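Local coordinates for protein FimX (Pseudomonas aeruginosa PAO1, PDB 3HV9) that carries an EAL domain, the part crystallised here, a member of a bacterial signalling family built on a modified TIM barrel, at residues A[45-50]-A[101-106]; A[219-224]-A[241-246]. All coordinates share one frame; numbering follows the deposited sequence.

Contact 1 of 2, residues A[45-50]-A[101-106]; sequences HENYEV and QTKLFV
Glu46, Tyr48 and Val50 bond through the backbone to 101-106 as parallel neighbours in an EAL domain, a modified TIM barrel whose strand 30-39 runs antiparallel to 46-54. Five bonds alternate in direction: Glu46 N to Gln101 O, Lys103 N to Glu46 O, Tyr48 N to Lys103 O, Phe105 N to Tyr48 O (2.8 Å) and Val50 N to Phe105 O (2.9 Å, N-H...O 177°).

Apolar packing follows. Leu104 CD2 lies 3.7 Å from Tyr48 CB, and Val50 CG1 touches Val106 CG2 at 3.8 Å, with helix 77-97 covering both Leu104 and Val50. On the other sheet face Phe105 meets Phe188 edge-to-face.

Two polar groups differ in how they are satisfied: Thr102 OG1, buried beside Glu46 O, has no hydrogen-bond partner in the model, whereas the Glu49 carboxylate is held by His107 and Gln139, among others.

A CH-pi contact closes the N-terminal end. The Lys103 chain runs straight to CD, then bends (chi3 -65°), which lays CE 3.9 Å from the centroid of the His45 ring, 8° off its normal. Lys103 NZ is held by Gln165 OE1 and gives a second bond, 3.1 Å long, to a water that also takes a weak one from His45 NE2.

Contact 2 of 2, residues A[219-224]-A[241-246]; sequences QKLSIV and ATYIQG
Ser222 O takes two backbone N-H groups of the opposing segment: Tyr243 N at 2.8 Å and Thr242 N in a weak bond of 3.3 Å. The better bond of Thr242 N goes to the serine hydroxyl, with Ser222 OG at 2.8 Å and an N-H...O angle of 160°. Here chi1 of 61° turns OG in between the serine's own backbone N and carbonyl carbon, so one residue meets Thr242 N with both its hydroxyl and its carbonyl. Further along, Val224 N bonds to Tyr243 O at 2.9 Å and Gln245 N to Val224 O at 3.0 Å. The latter oxygen also receives a CA-H...O contact from Ile244 CA, 3.1 Å away.

These bonds join the two parallel strands of a beta-alpha-beta unit in which helix 230-239 makes the crossover. The outward face shows it directly: Val224 and Ile244 both rest on Leu236 of that helix, and Val224 CG2 meets Ala241 CB at 3.9 Å. On the opposite face Ile223 CG1 packs against Tyr243 CB. The Tyr243 ring turns its edge to Leu221: Leu221 CD1 lies near the ring plane, 4.0 Å from Tyr243 CE2. At the far end of the ring, Tyr243 OH is hydrogen-bonded to Asp43 OD2. Strand 30-39 lies beyond 243-244 in the sheet, closing the barrel; Tyr243 packs on Val37 and Ser39 of that strand and Ile244 on Ile38, while Thr242 reaches Leu40 by a backbone bond.

Contacts 1 and 2 lie in one closed sheet, their centres about 14 Å apart, and meet through side chains pointing into the barrel. Glu49 OE1 of contact 1 and Gln245 NE2 of contact 2 are 2.8 Å apart, a probable hydrogen bond. Phe105 CE1 packs on Ile223 CD1 at 3.7 Å. Lys190 ties the polar pair together, making a salt bridge to Glu49 and a hydrogen bond to Gln245. Glycerol, probably from the crystallisation liquor, is hydrogen-bonded at Glu49 OE2 and at Gln245 OE1, consistent with a pocket there; one molecule may span both. By its sequence setting, Glu49 probably opens the variant here of the family's EAL signature.

Contact 1 of 2, residues A[45-50]-A[101-106]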
loop_
_atom_site.group_PDB
_atom_site.type_symbol
_atom_site.label_atom_id
_atom_site.label_comp_id
_atom_site.label_asym_id
_atom_site.label_seq_id
_atom_site.Cartn_x
_atom_site.Cartn_y
_atom_site.Cartn_z
ATOM N N HIS A 45 9.289 12.648 -6.881
ATOM C CA HIS A 45 8.229 11.739 -7.305
ATOM C C HIS A 45 6.857 12.171 -6.781
ATOM O O HIS A 45 6.747 12.770 -5.721
ATOM C CB HIS A 45 8.519 10.300 -6.840
ATOM C CG HIS A 45 9.782 9.714 -7.388
ATOM N ND1 HIS A 45 9.914 9.323 -8.704
ATOM C CD2 HIS A 45 10.962 9.423 -6.789
ATOM C CE1 HIS A 45 11.126 8.836 -8.898
ATOM N NE2 HIS A 45 11.781 8.880 -7.750
ATOM N N GLU A 46 5.821 11.869 -7.553
ATOM C CA GLU A 46 4.442 11.974 -7.118
ATOM C C GLU A 46 4.034 10.630 -6.500
ATOM O O GLU A 46 3.567 9.738 -7.208
ATOM C CB GLU A 46 3.541 12.296 -8.320
ATOM C CG GLU A 46 3.720 13.699 -8.875
ATOM C CD GLU A 46 2.838 13.958 -10.083
ATOM O OE1 GLU A 46 2.203 12.999 -10.575
ATOM O OE2 GLU A 46 2.782 15.119 -10.541
ATOM N N ASN A 47 4.240 10.484 -5.190
ATOM C CA ASN A 47 3.935 9.248 -4.470
ATOM C C ASN A 47 2.468 9.113 -4.053
ATOM O O ASN A 47 1.944 9.973 -3.350
ATOM C CB ASN A 47 4.803 9.156 -3.212
ATOM C CG ASN A 47 6.295 9.153 -3.521
ATOM O OD1 ASN A 47 7.017 10.090 -3.176
ATOM N ND2 ASN A 47 6.758 8.097 -4.164
ATOM N N TYR A 48 1.821 8.028 -4.474
ATOM C CA TYR A 48 0.470 7.712 -4.032
ATOM C C TYR A 48 0.388 6.299 -3.499
ATOM O O TYR A 48 0.997 5.381 -4.059
ATOM C CB TYR A 48 -0.491 7.767 -5.188
ATOM C CG TYR A 48 -0.806 9.126 -5.749
ATOM C CD1 TYR A 48 -1.917 9.832 -5.298
ATOM C CD2 TYR A 48 -0.040 9.680 -6.772
ATOM C CE1 TYR A 48 -2.253 11.074 -5.835
ATOM C CE2 TYR A 48 -0.367 10.922 -7.328
ATOM C CZ TYR A 48 -1.478 11.607 -6.850
ATOM O OH TYR A 48 -1.835 12.822 -7.361
ATOM N N GLU A 49 -0.387 6.121 -2.432
ATOM C CA GLU A 49 -0.742 4.785 -1.962
ATOM C C GLU A 49 -2.045 4.416 -2.640
ATOM O O GLU A 49 -2.955 5.245 -2.725
ATOM C CB GLU A 49 -0.939 4.763 -0.447
ATOM C CG GLU A 49 -1.230 3.361 0.116
ATOM C CD GLU A 49 -1.581 3.390 1.590
ATOM O OE1 GLU A 49 -1.689 4.511 2.149
ATOM O OE2 GLU A 49 -1.741 2.302 2.193
ATOM N N VAL A 50 -2.137 3.193 -3.152
ATOM C CA VAL A 50 -3.406 2.753 -3.723
ATOM C C VAL A 50 -4.270 1.973 -2.734
ATOM O O VAL A 50 -3.785 1.209 -1.899
ATOM C CB VAL A 50 -3.283 2.129 -5.156
ATOM C CG1 VAL A 50 -1.849 1.954 -5.553
ATOM C CG2 VAL A 50 -4.119 0.860 -5.314
ATOM N N GLN A 101 6.219 11.947 -12.885
ATOM C CA GLN A 101 7.105 11.137 -12.050
ATOM C C GLN A 101 6.338 10.342 -10.990
ATOM O O GLN A 101 6.709 10.357 -9.810
ATOM C CB GLN A 101 8.074 12.040 -11.293
ATOM C CG GLN A 101 9.272 12.550 -12.042
ATOM C CD GLN A 101 10.320 13.100 -11.083
ATOM O OE1 GLN A 101 10.872 12.363 -10.259
ATOM N NE2 GLN A 101 10.585 14.400 -11.174
ATOM N N THR A 102 5.283 9.642 -11.376
ATOM C CA THR A 102 4.472 9.004 -10.353
ATOM C C THR A 102 4.928 7.616 -9.901
ATOM O O THR A 102 5.452 6.834 -10.673
ATOM C CB THR A 102 2.966 9.087 -10.647
ATOM O OG1 THR A 102 2.299 7.908 -10.166
ATOM C CG2 THR A 102 2.724 9.268 -12.102
ATOM N N LYS A 103 4.727 7.345 -8.617
ATOM C CA LYS A 103 5.125 6.091 -8.005
ATOM C C LYS A 103 3.972 5.621 -7.115
ATOM O O LYS A 103 3.368 6.432 -6.419
ATOM C CB LYS A 103 6.380 6.312 -7.168
ATOM C CG LYS A 103 6.903 5.062 -6.512
ATOM C CD LYS A 103 8.120 5.360 -5.660
ATOM C CE LYS A 103 9.286 5.841 -6.498
ATOM N NZ LYS A 103 10.522 5.784 -5.668
ATOM N N LEU A 104 3.656 4.327 -7.145
ATOM C CA LEU A 104 2.524 3.800 -6.398
ATOM C C LEU A 104 2.929 2.779 -5.363
ATOM O O LEU A 104 3.663 1.846 -5.658
ATOM C CB LEU A 104 1.488 3.161 -7.321
ATOM C CG LEU A 104 0.886 4.030 -8.422
ATOM C CD1 LEU A 104 -0.122 3.225 -9.243
ATOM C CD2 LEU A 104 0.237 5.264 -7.813
ATOM N N PHE A 105 2.412 2.959 -4.150
ATOM C CA PHE A 105 2.563 1.999 -3.071
ATOM C C PHE A 105 1.369 1.038 -3.137
ATOM O O PHE A 105 0.216 1.459 -3.048
ATOM C CB PHE A 105 2.585 2.741 -1.719
ATOM C CG PHE A 105 3.865 3.497 -1.466
ATOM C CD1 PHE A 105 4.720 3.120 -0.447
ATOM C CD2 PHE A 105 4.217 4.565 -2.260
ATOM C CE1 PHE A 105 5.903 3.799 -0.221
ATOM C CE2 PHE A 105 5.401 5.259 -2.048
ATOM C CZ PHE A 105 6.245 4.882 -1.016
ATOM N N VAL A 106 1.641 -0.250 -3.290
ATOM C CA VAL A 106 0.581 -1.232 -3.502
ATOM C C VAL A 106 0.646 -2.278 -2.391
ATOM O O VAL A 106 1.720 -2.785 -2.056
ATOM C CB VAL A 106 0.718 -1.911 -4.905
ATOM C CG1 VAL A 106 -0.354 -2.983 -5.118
ATOM C CG2 VAL A 106 0.649 -0.871 -6.013
HETATM O O HOH W 1 13.341 6.108 -6.989
#

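Contact 2 of 2, residues A[219-224]-A[241-246]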
loop_
_atom_site.group_PDB
_atom_site.type_symbol
_atom_site.label_atom_id
_atom_site.label_comp_id
_atom_site.label_asym_id
_atom_site.label_seq_id
_atom_site.Cartn_x
_atom_site.Cartn_y
_atom_site.Cartn_z
ATOM N N GLN A 219 19.127 3.617 7.661
ATOM C CA GLN A 219 19.005 4.101 6.291
ATOM C C GLN A 219 17.641 3.762 5.701
ATOM O O GLN A 219 17.540 3.338 4.545
ATOM C CB GLN A 219 20.108 3.509 5.416
ATOM C CG GLN A 219 21.503 3.842 5.879
ATOM C CD GLN A 219 22.552 3.041 5.130
ATOM O OE1 GLN A 219 22.518 1.808 5.118
ATOM N NE2 GLN A 219 23.491 3.739 4.502
ATOM N N LYS A 220 16.596 3.942 6.501
ATOM C CA LYS A 220 15.244 3.715 6.024
ATOM C C LYS A 220 14.583 5.059 5.786
ATOM O O LYS A 220 14.887 6.034 6.474
ATOM C CB LYS A 220 14.448 2.897 7.037
ATOM C CG LYS A 220 14.953 1.479 7.231
ATOM C CD LYS A 220 15.245 0.834 5.882
ATOM C CE LYS A 220 15.692 -0.612 6.037
ATOM N NZ LYS A 220 16.586 -1.013 4.904
ATOM N N LEU A 221 13.696 5.124 4.800
ATOM C CA LEU A 221 12.868 6.314 4.644
ATOM C C LEU A 221 11.589 6.155 5.462
ATOM O O LEU A 221 10.849 5.188 5.295
ATOM C CB LEU A 221 12.541 6.561 3.178
ATOM C CG LEU A 221 13.758 6.650 2.268
ATOM C CD1 LEU A 221 13.308 6.918 0.855
ATOM C CD2 LEU A 221 14.698 7.744 2.757
ATOM N N SER A 222 11.341 7.103 6.357
ATOM C CA SER A 222 10.238 6.998 7.293
ATOM C C SER A 222 8.961 7.596 6.699
ATOM O O SER A 222 8.985 8.691 6.141
ATOM C CB SER A 222 10.605 7.682 8.614
ATOM O OG SER A 222 10.866 9.069 8.425
ATOM N N ILE A 223 7.854 6.862 6.804
ATOM C CA ILE A 223 6.543 7.382 6.403
ATOM C C ILE A 223 5.622 7.409 7.608
ATOM O O ILE A 223 5.360 6.367 8.221
ATOM C CB ILE A 223 5.880 6.530 5.303
ATOM C CG1 ILE A 223 6.785 6.445 4.072
ATOM C CG2 ILE A 223 4.532 7.127 4.911
ATOM C CD1 ILE A 223 6.106 5.799 2.866
ATOM N N VAL A 224 5.147 8.599 7.969
ATOM C CA VAL A 224 4.237 8.716 9.115
ATOM C C VAL A 224 2.843 9.124 8.652
ATOM O O VAL A 224 2.673 10.211 8.086
ATOM C CB VAL A 224 4.769 9.710 10.164
ATOM C CG1 VAL A 224 3.834 9.778 11.385
ATOM C CG2 VAL A 224 6.180 9.320 10.586
ATOM N N ALA A 241 10.617 13.295 9.975
ATOM C CA ALA A 241 9.957 12.257 9.202
ATOM C C ALA A 241 10.250 12.520 7.737
ATOM O O ALA A 241 10.221 13.660 7.291
ATOM C CB ALA A 241 8.449 12.297 9.464
ATOM N N THR A 242 10.546 11.489 6.964
ATOM C CA THR A 242 10.888 11.785 5.582
ATOM C C THR A 242 9.642 11.950 4.686
ATOM O O THR A 242 9.652 12.739 3.734
ATOM C CB THR A 242 12.042 10.860 5.017
ATOM O OG1 THR A 242 11.854 10.595 3.621
ATOM C CG2 THR A 242 12.117 9.573 5.767
ATOM N N TYR A 243 8.566 11.239 5.028
ATOM C CA TYR A 243 7.274 11.384 4.343
ATOM C C TYR A 243 6.127 11.362 5.355
ATOM O O TYR A 243 6.233 10.729 6.405
ATOM C CB TYR A 243 7.029 10.244 3.349
ATOM C CG TYR A 243 8.016 10.120 2.207
ATOM C CD1 TYR A 243 7.797 10.768 0.996
ATOM C CD2 TYR A 243 9.145 9.316 2.324
ATOM C CE1 TYR A 243 8.692 10.637 -0.070
ATOM C CE2 TYR A 243 10.045 9.181 1.269
ATOM C CZ TYR A 243 9.813 9.839 0.077
ATOM O OH TYR A 243 10.707 9.700 -0.968
ATOM N N ILE A 244 5.029 12.033 5.015
ATOM C CA ILE A 244 3.810 12.014 5.826
ATOM C C ILE A 244 2.560 11.822 4.949
ATOM O O ILE A 244 2.588 12.070 3.746
ATOM C CB ILE A 244 3.664 13.294 6.692
ATOM C CG1 ILE A 244 3.784 14.545 5.828
ATOM C CG2 ILE A 244 4.690 13.306 7.828
ATOM C CD1 ILE A 244 3.469 15.824 6.563
ATOM N N GLN A 245 1.469 11.370 5.550
ATOM C CA GLN A 245 0.243 11.134 4.805
ATOM C C GLN A 245 -0.895 11.363 5.768
ATOM O O GLN A 245 -0.740 11.155 6.963
ATOM C CB GLN A 245 0.212 9.687 4.325
ATOM C CG GLN A 245 -0.941 9.323 3.393
ATOM C CD GLN A 245 -1.099 7.816 3.279
ATOM O OE1 GLN A 245 -1.012 7.099 4.281
ATOM N NE2 GLN A 245 -1.333 7.327 2.064
ATOM N N GLY A 246 -2.038 11.798 5.264
ATOM C CA GLY A 246 -3.173 12.007 6.140
ATOM C C GLY A 246 -4.243 12.806 5.440
ATOM O O GLY A 246 -3.947 13.556 4.500
#